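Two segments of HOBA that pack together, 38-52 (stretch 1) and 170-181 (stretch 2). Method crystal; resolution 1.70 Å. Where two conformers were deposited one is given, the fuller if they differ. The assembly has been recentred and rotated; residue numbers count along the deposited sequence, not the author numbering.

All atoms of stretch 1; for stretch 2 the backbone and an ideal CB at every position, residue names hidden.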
# COMPACT_ATOMS: atom_id res chain seq x y z
N SER A 38 -19.64 19.63 -19.59
CA SER A 38 -20.88 19.59 -18.82
C SER A 38 -20.66 19.18 -17.38
O SER A 38 -21.31 18.26 -16.87
CB SER A 38 -21.87 18.65 -19.50
OG SER A 38 -22.35 19.22 -20.71
N TYR A 39 -19.75 19.88 -16.70
CA TYR A 39 -19.40 19.52 -15.32
C TYR A 39 -20.57 19.64 -14.34
O TYR A 39 -20.66 18.84 -13.41
CB TYR A 39 -18.17 20.31 -14.83
CG TYR A 39 -18.41 21.79 -14.67
CD1 TYR A 39 -18.95 22.29 -13.49
CD2 TYR A 39 -18.10 22.69 -15.70
CE1 TYR A 39 -19.20 23.64 -13.32
CE2 TYR A 39 -18.34 24.05 -15.54
CZ TYR A 39 -18.89 24.51 -14.35
OH TYR A 39 -19.14 25.84 -14.13
N ALA A 40 -21.45 20.63 -14.53
CA ALA A 40 -22.61 20.78 -13.64
C ALA A 40 -23.53 19.57 -13.76
O ALA A 40 -23.93 18.98 -12.75
CB ALA A 40 -23.40 22.09 -13.96
N LYS A 41 -23.85 19.18 -14.99
CA LYS A 41 -24.72 18.01 -15.21
C LYS A 41 -24.08 16.72 -14.67
O LYS A 41 -24.75 15.91 -14.02
CB LYS A 41 -25.06 17.84 -16.69
CG LYS A 41 -25.99 16.64 -16.94
CD LYS A 41 -26.34 16.44 -18.41
CE LYS A 41 -25.13 16.04 -19.24
NZ LYS A 41 -25.52 15.77 -20.66
N LEU A 42 -22.79 16.56 -14.91
CA LEU A 42 -22.07 15.36 -14.45
C LEU A 42 -22.02 15.30 -12.93
O LEU A 42 -22.18 14.22 -12.32
CB LEU A 42 -20.67 15.33 -15.05
CG LEU A 42 -20.48 14.80 -16.48
CD1 LEU A 42 -21.70 14.94 -17.35
CD2 LEU A 42 -19.30 15.47 -17.14
N ILE A 43 -21.78 16.45 -12.31
CA ILE A 43 -21.82 16.53 -10.86
C ILE A 43 -23.20 16.17 -10.32
O ILE A 43 -23.33 15.39 -9.36
CB ILE A 43 -21.34 17.90 -10.35
CG1 ILE A 43 -19.83 18.06 -10.62
CG2 ILE A 43 -21.69 18.10 -8.85
CD1 ILE A 43 -19.28 19.43 -10.30
N ALA A 44 -24.26 16.71 -10.95
CA ALA A 44 -25.62 16.42 -10.49
C ALA A 44 -25.91 14.92 -10.57
O ALA A 44 -26.44 14.33 -9.63
CB ALA A 44 -26.64 17.20 -11.31
N GLN A 45 -25.54 14.32 -11.70
CA GLN A 45 -25.81 12.89 -11.94
C GLN A 45 -25.06 12.02 -10.95
O GLN A 45 -25.58 11.02 -10.45
CB GLN A 45 -25.42 12.51 -13.36
CG GLN A 45 -26.29 13.21 -14.40
CD GLN A 45 -25.94 12.86 -15.83
OE1 GLN A 45 -24.95 12.17 -16.10
NE2 GLN A 45 -26.75 13.34 -16.77
N THR A 46 -23.84 12.42 -10.63
CA THR A 46 -23.04 11.71 -9.62
C THR A 46 -23.65 11.84 -8.22
O THR A 46 -23.69 10.86 -7.47
CB THR A 46 -21.59 12.20 -9.67
OG1 THR A 46 -21.09 12.06 -11.00
CG2 THR A 46 -20.69 11.37 -8.71
N ILE A 47 -24.11 13.03 -7.86
CA ILE A 47 -24.81 13.24 -6.60
C ILE A 47 -26.07 12.37 -6.51
O ILE A 47 -26.30 11.71 -5.49
CB ILE A 47 -25.18 14.71 -6.37
CG1 ILE A 47 -23.89 15.52 -6.14
CG2 ILE A 47 -26.11 14.84 -5.17
CD1 ILE A 47 -24.08 17.03 -6.21
N SER A 48 -26.87 12.34 -7.58
CA SER A 48 -28.06 11.49 -7.63
C SER A 48 -27.71 10.02 -7.40
O SER A 48 -28.43 9.31 -6.69
CB SER A 48 -28.79 11.65 -8.95
OG SER A 48 -29.48 12.89 -8.94
N HIS A 49 -26.62 9.58 -8.03
CA HIS A 49 -26.13 8.21 -7.86
C HIS A 49 -25.83 7.93 -6.41
O HIS A 49 -26.27 6.92 -5.84
CB HIS A 49 -24.90 7.98 -8.72
CG HIS A 49 -24.40 6.57 -8.69
ND1 HIS A 49 -23.30 6.18 -7.97
CD2 HIS A 49 -24.87 5.46 -9.30
CE1 HIS A 49 -23.09 4.88 -8.16
NE2 HIS A 49 -24.05 4.42 -8.93
N VAL A 50 -25.08 8.84 -5.78
CA VAL A 50 -24.79 8.71 -4.36
C VAL A 50 -26.07 8.67 -3.52
O VAL A 50 -26.21 7.81 -2.66
CB VAL A 50 -23.83 9.83 -3.88
CG1 VAL A 50 -23.73 9.86 -2.35
CG2 VAL A 50 -22.46 9.66 -4.55
N LEU A 51 -27.02 9.55 -3.82
CA LEU A 51 -28.28 9.59 -3.07
C LEU A 51 -29.09 8.32 -3.21
O LEU A 51 -29.87 7.97 -2.32
CB LEU A 51 -29.14 10.76 -3.57
CG LEU A 51 -28.98 12.09 -2.84
CD1 LEU A 51 -27.55 12.44 -2.39
CD2 LEU A 51 -29.58 13.19 -3.71
N ASN A 52 -28.93 7.67 -4.35
CA ASN A 52 -29.66 6.45 -4.67
C ASN A 52 -29.02 5.19 -4.07
O ASN A 52 -29.48 4.08 -4.34
CB ASN A 52 -29.79 6.32 -6.18
CG ASN A 52 -30.89 7.22 -6.75
OD1 ASN A 52 -31.79 7.65 -6.03
ND2 ASN A 52 -30.81 7.48 -8.05
N UNK A 170 -13.31 20.13 -4.80
CA UNK A 170 -13.92 20.96 -3.78
C UNK A 170 -15.31 21.41 -4.25
O UNK A 170 -16.24 21.51 -3.44
CB UNK A 170 -13.03 22.17 -3.46
N UNK A 171 -15.45 21.63 -5.56
CA UNK A 171 -16.76 21.95 -6.12
C UNK A 171 -17.70 20.75 -5.94
O UNK A 171 -18.84 20.91 -5.45
CB UNK A 171 -16.64 22.33 -7.60
N UNK A 172 -17.23 19.55 -6.31
CA UNK A 172 -18.00 18.34 -6.15
C UNK A 172 -18.45 18.11 -4.71
O UNK A 172 -19.63 17.88 -4.46
CB UNK A 172 -17.18 17.14 -6.64
N UNK A 173 -17.53 18.20 -3.75
CA UNK A 173 -17.90 17.91 -2.36
C UNK A 173 -18.86 18.96 -1.77
O UNK A 173 -19.74 18.63 -0.97
CB UNK A 173 -16.64 17.83 -1.50
N UNK A 174 -18.69 20.22 -2.16
CA UNK A 174 -19.64 21.26 -1.71
C UNK A 174 -21.02 21.03 -2.31
O UNK A 174 -22.04 21.18 -1.62
CB UNK A 174 -19.14 22.65 -2.09
N UNK A 175 -21.05 20.65 -3.59
CA UNK A 175 -22.30 20.36 -4.28
C UNK A 175 -22.99 19.19 -3.61
O UNK A 175 -24.16 19.29 -3.26
CB UNK A 175 -22.05 20.06 -5.76
N UNK A 176 -22.25 18.11 -3.40
CA UNK A 176 -22.81 16.93 -2.71
C UNK A 176 -23.43 17.24 -1.34
O UNK A 176 -24.57 16.84 -1.09
CB UNK A 176 -21.71 15.88 -2.53
N UNK A 177 -22.69 17.92 -0.47
CA UNK A 177 -23.17 18.17 0.88
C UNK A 177 -24.23 19.26 0.90
O UNK A 177 -25.14 19.24 1.74
CB UNK A 177 -22.00 18.55 1.79
N UNK A 178 -24.13 20.19 -0.04
CA UNK A 178 -25.20 21.15 -0.24
C UNK A 178 -26.53 20.45 -0.48
O UNK A 178 -27.54 20.86 0.08
CB UNK A 178 -24.87 22.08 -1.41
N UNK A 179 -26.55 19.40 -1.29
CA UNK A 179 -27.82 18.68 -1.45
C UNK A 179 -28.15 17.77 -0.27
O UNK A 179 -29.30 17.72 0.16
CB UNK A 179 -27.78 17.85 -2.73
N UNK A 180 -27.13 17.11 0.30
CA UNK A 180 -27.36 16.27 1.47
C UNK A 180 -27.90 17.05 2.67
O UNK A 180 -28.77 16.55 3.41
CB UNK A 180 -26.06 15.57 1.86
N UNK A 181 -27.40 18.25 2.88
CA UNK A 181 -27.82 19.06 4.01
C UNK A 181 -28.96 20.01 3.61
O UNK A 181 -29.10 21.09 4.17
CB UNK A 181 -26.63 19.85 4.56

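Stretch 1 offers a helix whose facing side is almost wholly apolar: Tyr-39, Ile-43, Thr-46, Ile-47, Val-50 and Leu-51. The second helix crosses it at -50°.

Position 170 finds nothing of stretch 1 near its ideal CB, and almost any helix former would serve. It is Lys-170.

At 171 the CA-to-CB bond points toward stretch 1, and the ideal CB lies 4.8 Å from Ile-43 CD1. That leaves room for a medium or long apolar chain between Ile-43 and the Tyr-39 ring. Leu-171 takes it, its CD2 lying 3.7 Å from Ile-43 CD1 and 3.9 Å from Tyr-39 CD1.

Position 172 points sideways, with its ideal CB 4.8 Å from Ile-43 CD1. A long apolar or aromatic chain could reach back along the row Ile-43, Thr-46, Ile-47. Phe-172, with chi1 t, does so, its CE1 3.6 Å from Thr-46 CG2; the threonine's OG1 is bonded to Leu-42 O at 2.8 Å, leaving the methyl for the ring.

Positions 173 and 174 see no partner, so polar residues suit both. They are Glu-173, which points away, and Asn-174, whose ND2 donates to Lys-170 O at 2.8 Å.

At 175 the space is already taken: the ideal CB is 3.7 Å from both Ile-43 CG2 and Ile-47 CD1. Little beyond a methyl is called for; glycine would fit but lose these contacts and favour the helix less. Ala-175 lets Ile-47 CD1 come 3.6 Å from Ala-175 C.

Position 176 points sideways, its ideal CB 4.2 Å from Ile-47 CG1. A longer apolar chain, such as leucine or methionine, could extend toward Val-50. In Leu-176, CD1 reaches 4.1 Å from Val-50 CG1.

Positions 177 and 178 make no contact and are permissive. Phe-177 points away; Ser-178 turns its OG to Asn-174 O at 2.8 Å.

Position 179 points toward stretch 1, with Ile-47 CG2 4.2 Å from its ideal CB and Leu-51 CD2 at 5.1 Å. A compact apolar residue suits. Val-179 places CG2 3.7 Å from Ile-47 CG2 and from Leu-51 CD2, completing, with Phe-172, Ala-175 and Leu-176, the hole that receives the Ile-47 knob.

At 180 CA-to-CB points sideways, the ideal CB 5.5 Å from Leu-51 CD1; a longer apolar chain could close the gap, a polar one turn away. Leu-180 brings CD2 3.7 Å from Leu-51 CD1.

Position 181, first to leave helical phi/psi, is beyond reach; stretch 1 does not choose among polar, aromatic or small residues. It is Tyr-181.

Stretch 2 (170-181) KLFENALFSVLY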
# COMPACT_ATOMS: atom_id res chain seq x y z
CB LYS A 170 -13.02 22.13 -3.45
CG LYS A 170 -11.78 21.69 -2.60
CD LYS A 170 -10.75 22.81 -2.52
CE LYS A 170 -9.47 22.38 -1.73
NZ LYS A 170 -9.80 21.88 -0.33
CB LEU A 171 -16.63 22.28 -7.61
CG LEU A 171 -17.94 22.52 -8.35
CD1 LEU A 171 -18.68 23.74 -7.78
CD2 LEU A 171 -17.64 22.70 -9.86
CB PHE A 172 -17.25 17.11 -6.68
CG PHE A 172 -17.96 15.84 -6.36
CD1 PHE A 172 -19.06 15.45 -7.10
CD2 PHE A 172 -17.57 15.06 -5.26
CE1 PHE A 172 -19.77 14.28 -6.79
CE2 PHE A 172 -18.26 13.88 -4.94
CZ PHE A 172 -19.36 13.48 -5.73
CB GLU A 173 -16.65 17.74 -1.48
CG GLU A 173 -15.88 19.02 -1.27
CD GLU A 173 -14.79 18.90 -0.21
OE1 GLU A 173 -14.94 18.13 0.77
OE2 GLU A 173 -13.79 19.63 -0.37
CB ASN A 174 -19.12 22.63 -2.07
CG ASN A 174 -18.22 23.18 -1.01
OD1 ASN A 174 -18.69 23.90 -0.09
ND2 ASN A 174 -16.94 22.84 -1.09
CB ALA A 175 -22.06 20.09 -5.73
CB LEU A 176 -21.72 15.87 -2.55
CG LEU A 176 -22.07 14.63 -1.72
CD1 LEU A 176 -23.26 13.89 -2.30
CD2 LEU A 176 -20.84 13.71 -1.64
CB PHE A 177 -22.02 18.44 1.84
CG PHE A 177 -21.36 17.18 2.29
CD1 PHE A 177 -20.39 16.59 1.50
CD2 PHE A 177 -21.76 16.56 3.46
CE1 PHE A 177 -19.79 15.40 1.88
CE2 PHE A 177 -21.19 15.36 3.85
CZ PHE A 177 -20.20 14.77 3.07
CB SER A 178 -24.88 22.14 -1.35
OG SER A 178 -23.91 23.07 -0.89
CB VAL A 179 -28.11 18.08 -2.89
CG1 VAL A 179 -27.10 18.51 -3.95
CG2 VAL A 179 -28.35 16.59 -2.88
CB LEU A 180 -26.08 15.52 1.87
CG LEU A 180 -25.74 14.32 1.00
CD1 LEU A 180 -24.35 13.78 1.36
CD2 LEU A 180 -26.80 13.23 1.14
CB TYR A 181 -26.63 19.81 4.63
CG TYR A 181 -25.57 18.90 5.25
CD1 TYR A 181 -25.85 17.56 5.55
CD2 TYR A 181 -24.30 19.38 5.55
CE1 TYR A 181 -24.88 16.72 6.12
CE2 TYR A 181 -23.32 18.55 6.13
CZ TYR A 181 -23.62 17.23 6.41
OH TYR A 181 -22.67 16.40 6.98
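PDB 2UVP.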